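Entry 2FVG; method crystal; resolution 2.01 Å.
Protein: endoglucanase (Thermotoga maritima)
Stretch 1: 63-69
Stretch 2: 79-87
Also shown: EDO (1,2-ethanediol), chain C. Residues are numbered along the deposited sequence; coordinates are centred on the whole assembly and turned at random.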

# COMPACT_ATOMS: atom_id res chain seq x y z
N ASP A 63 2.05 1.79 -4.85
CA ASP A 63 1.73 0.94 -6.00
C ASP A 63 0.82 -0.25 -5.73
O ASP A 63 0.73 -0.73 -4.59
CB ASP A 63 3.01 0.50 -6.76
CG ASP A 63 3.95 -0.35 -5.92
OD1 ASP A 63 4.14 -0.04 -4.70
OD2 ASP A 63 4.53 -1.32 -6.50
N GLU A 64 0.16 -0.72 -6.79
CA GLU A 64 -0.72 -1.89 -6.70
C GLU A 64 -0.42 -2.82 -7.88
O GLU A 64 0.23 -2.44 -8.84
CB GLU A 64 -2.19 -1.44 -6.68
CG GLU A 64 -2.65 -0.80 -8.00
CD GLU A 64 -4.06 -0.23 -7.95
OE1 GLU A 64 -5.04 -0.98 -7.73
OE2 GLU A 64 -4.19 0.99 -8.16
N VAL A 65 -0.90 -4.06 -7.81
CA VAL A 65 -0.75 -5.00 -8.91
C VAL A 65 -1.66 -4.59 -10.08
O VAL A 65 -2.73 -4.01 -9.88
CB VAL A 65 -1.03 -6.45 -8.45
CG1 VAL A 65 -1.08 -7.41 -9.64
CG2 VAL A 65 0.08 -6.89 -7.52
N GLY A 66 -1.24 -4.91 -11.32
CA GLY A 66 -2.03 -4.52 -12.49
C GLY A 66 -1.52 -5.16 -13.75
O GLY A 66 -0.99 -6.27 -13.70
N PHE A 67 -1.67 -4.46 -14.87
CA PHE A 67 -1.28 -4.99 -16.17
C PHE A 67 -0.78 -3.84 -17.03
O PHE A 67 -0.86 -2.67 -16.63
CB PHE A 67 -2.50 -5.67 -16.85
CG PHE A 67 -3.25 -6.61 -15.95
CD1 PHE A 67 -2.83 -7.93 -15.78
CD2 PHE A 67 -4.36 -6.17 -15.23
CE1 PHE A 67 -3.50 -8.79 -14.93
CE2 PHE A 67 -5.04 -7.02 -14.37
CZ PHE A 67 -4.61 -8.35 -14.22
N VAL A 68 -0.30 -4.18 -18.22
CA VAL A 68 0.16 -3.19 -19.16
C VAL A 68 -0.30 -3.65 -20.56
O VAL A 68 -0.32 -4.85 -20.84
CB VAL A 68 1.68 -2.92 -19.02
CG1 VAL A 68 2.52 -4.15 -19.39
CG2 VAL A 68 2.11 -1.68 -19.79
N VAL A 69 -0.73 -2.70 -21.38
CA VAL A 69 -1.21 -3.01 -22.72
C VAL A 69 -0.01 -3.38 -23.56
O VAL A 69 0.89 -2.55 -23.82
CB VAL A 69 -2.00 -1.85 -23.35
CG1 VAL A 69 -2.45 -2.23 -24.74
CG2 VAL A 69 -3.20 -1.49 -22.47
C1 EDO C . -5.22 -4.40 -6.04
O1 EDO C . -4.99 -4.51 -7.44
C2 EDO C . -5.72 -5.74 -5.53
O2 EDO C . -6.33 -5.57 -4.25
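Stretch 2, residues 79-87: SFLPVGGVD

Four backbone hydrogen bonds fix stretch 2 on stretch 1, in two reciprocal pairs. Gly66 N donates to Val83 O at 3.0 Å and Val83 N returns the bond to Gly66 O at 2.8 Å; two residues along, Val68 N reaches Leu81 O at 2.9 Å and Leu81 N reaches Val68 O at 3.0 Å. This is the antiparallel pattern, in which hydrogen-bonded pairs alternate with non-hydrogen-bonded ones: strand 79-83 runs against strand 66-69, their N-to-C directions 144° apart and their axes approaching to 4.3 Å. Phe67 faces Pro82 and Val69 faces Phe80 at the non-hydrogen-bonded positions, with CA-CA distances of 4.3 and 4.6 Å. Pro82, whose nitrogen has no hydrogen to give, sits at a position where the pairing with stretch 1 uses no donor. The carbonyls also collect CA-H...O contacts, Phe67 CA to Leu81 O and Phe80 CA to Val68 O, both 3.2 Å.

Side chains then sort by face. Val68, Leu81 and Val83 share one, where Val68 CG1 lies 4.2 Å from Leu81 CB and Val68 CB 4.1 Å from Val83 CG2. Phe80 and Val69 point to the other. Phe67 leaves its backbone sideways, and its m rotamer (chi1 -48°) accompanies an edge-to-face pair: the edge of Phe80 meets the face of Phe67, centroids 4.9 Å apart, planes at 82°, with Phe67 CD1 3.3 Å from Phe80 CD2.

Beyond Val83 the chain leaves the strand through Gly84, whose phi of 112° and psi of -169° call for glycine; an ideal CB there would also come within 2.8 Å of Val65 CG2. After Gly85, Val86 points back toward stretch 1, placing CG2 a tight 3.1 Å from Val65 CG1 and CG1 3.8 Å from Phe67 CZ.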

# COMPACT_ATOMS: atom_id res chain seq x y z
N SER A 79 -4.35 -7.14 -25.80
CA SER A 79 -3.58 -8.14 -25.07
C SER A 79 -2.86 -7.37 -23.96
O SER A 79 -2.60 -6.17 -24.08
CB SER A 79 -2.56 -8.82 -25.97
OG SER A 79 -3.18 -9.48 -27.08
N PHE A 80 -2.53 -8.07 -22.88
CA PHE A 80 -1.90 -7.43 -21.73
C PHE A 80 -0.92 -8.38 -21.03
O PHE A 80 -0.97 -9.60 -21.20
CB PHE A 80 -2.98 -6.93 -20.77
CG PHE A 80 -3.86 -8.01 -20.22
CD1 PHE A 80 -4.93 -8.51 -20.96
CD2 PHE A 80 -3.62 -8.53 -18.95
CE1 PHE A 80 -5.75 -9.52 -20.44
CE2 PHE A 80 -4.43 -9.54 -18.42
CZ PHE A 80 -5.49 -10.04 -19.17
N LEU A 81 0.01 -7.79 -20.28
CA LEU A 81 0.97 -8.57 -19.53
C LEU A 81 0.86 -8.08 -18.10
O LEU A 81 0.61 -6.89 -17.89
CB LEU A 81 2.39 -8.33 -20.07
CG LEU A 81 2.69 -8.70 -21.52
CD1 LEU A 81 4.03 -8.12 -21.94
CD2 LEU A 81 2.63 -10.21 -21.74
N PRO A 82 1.04 -8.99 -17.12
CA PRO A 82 0.95 -8.66 -15.69
C PRO A 82 2.04 -7.72 -15.20
O PRO A 82 3.13 -7.67 -15.78
CB PRO A 82 1.12 -10.02 -15.00
CG PRO A 82 1.89 -10.84 -16.00
CD PRO A 82 1.33 -10.42 -17.33
N VAL A 83 1.72 -6.97 -14.15
CA VAL A 83 2.67 -6.08 -13.49
C VAL A 83 2.48 -6.41 -12.01
O VAL A 83 1.61 -5.87 -11.35
CB VAL A 83 2.40 -4.58 -13.77
CG1 VAL A 83 3.39 -3.69 -13.02
CG2 VAL A 83 2.48 -4.28 -15.26
N GLY A 84 3.29 -7.34 -11.51
CA GLY A 84 3.17 -7.82 -10.14
C GLY A 84 2.71 -9.27 -10.21
O GLY A 84 2.69 -9.87 -11.29
N GLY A 85 2.32 -9.82 -9.06
CA GLY A 85 1.88 -11.22 -9.00
C GLY A 85 0.39 -11.38 -9.23
O GLY A 85 -0.41 -10.98 -8.38
N VAL A 86 0.02 -11.94 -10.38
CA VAL A 86 -1.39 -12.15 -10.72
C VAL A 86 -1.60 -13.55 -11.28
O VAL A 86 -0.87 -13.99 -12.18
CB VAL A 86 -1.90 -11.12 -11.77
CG1 VAL A 86 -3.40 -10.94 -11.65
CG2 VAL A 86 -1.24 -9.77 -11.61
N ASP A 87 -2.60 -14.24 -10.75
CA ASP A 87 -2.96 -15.59 -11.20
C ASP A 87 -3.97 -15.43 -12.35
O ASP A 87 -5.12 -15.06 -12.11
CB ASP A 87 -3.57 -16.37 -10.02
CG ASP A 87 -3.96 -17.80 -10.38
OD1 ASP A 87 -3.79 -18.25 -11.54
OD2 ASP A 87 -4.44 -18.49 -9.45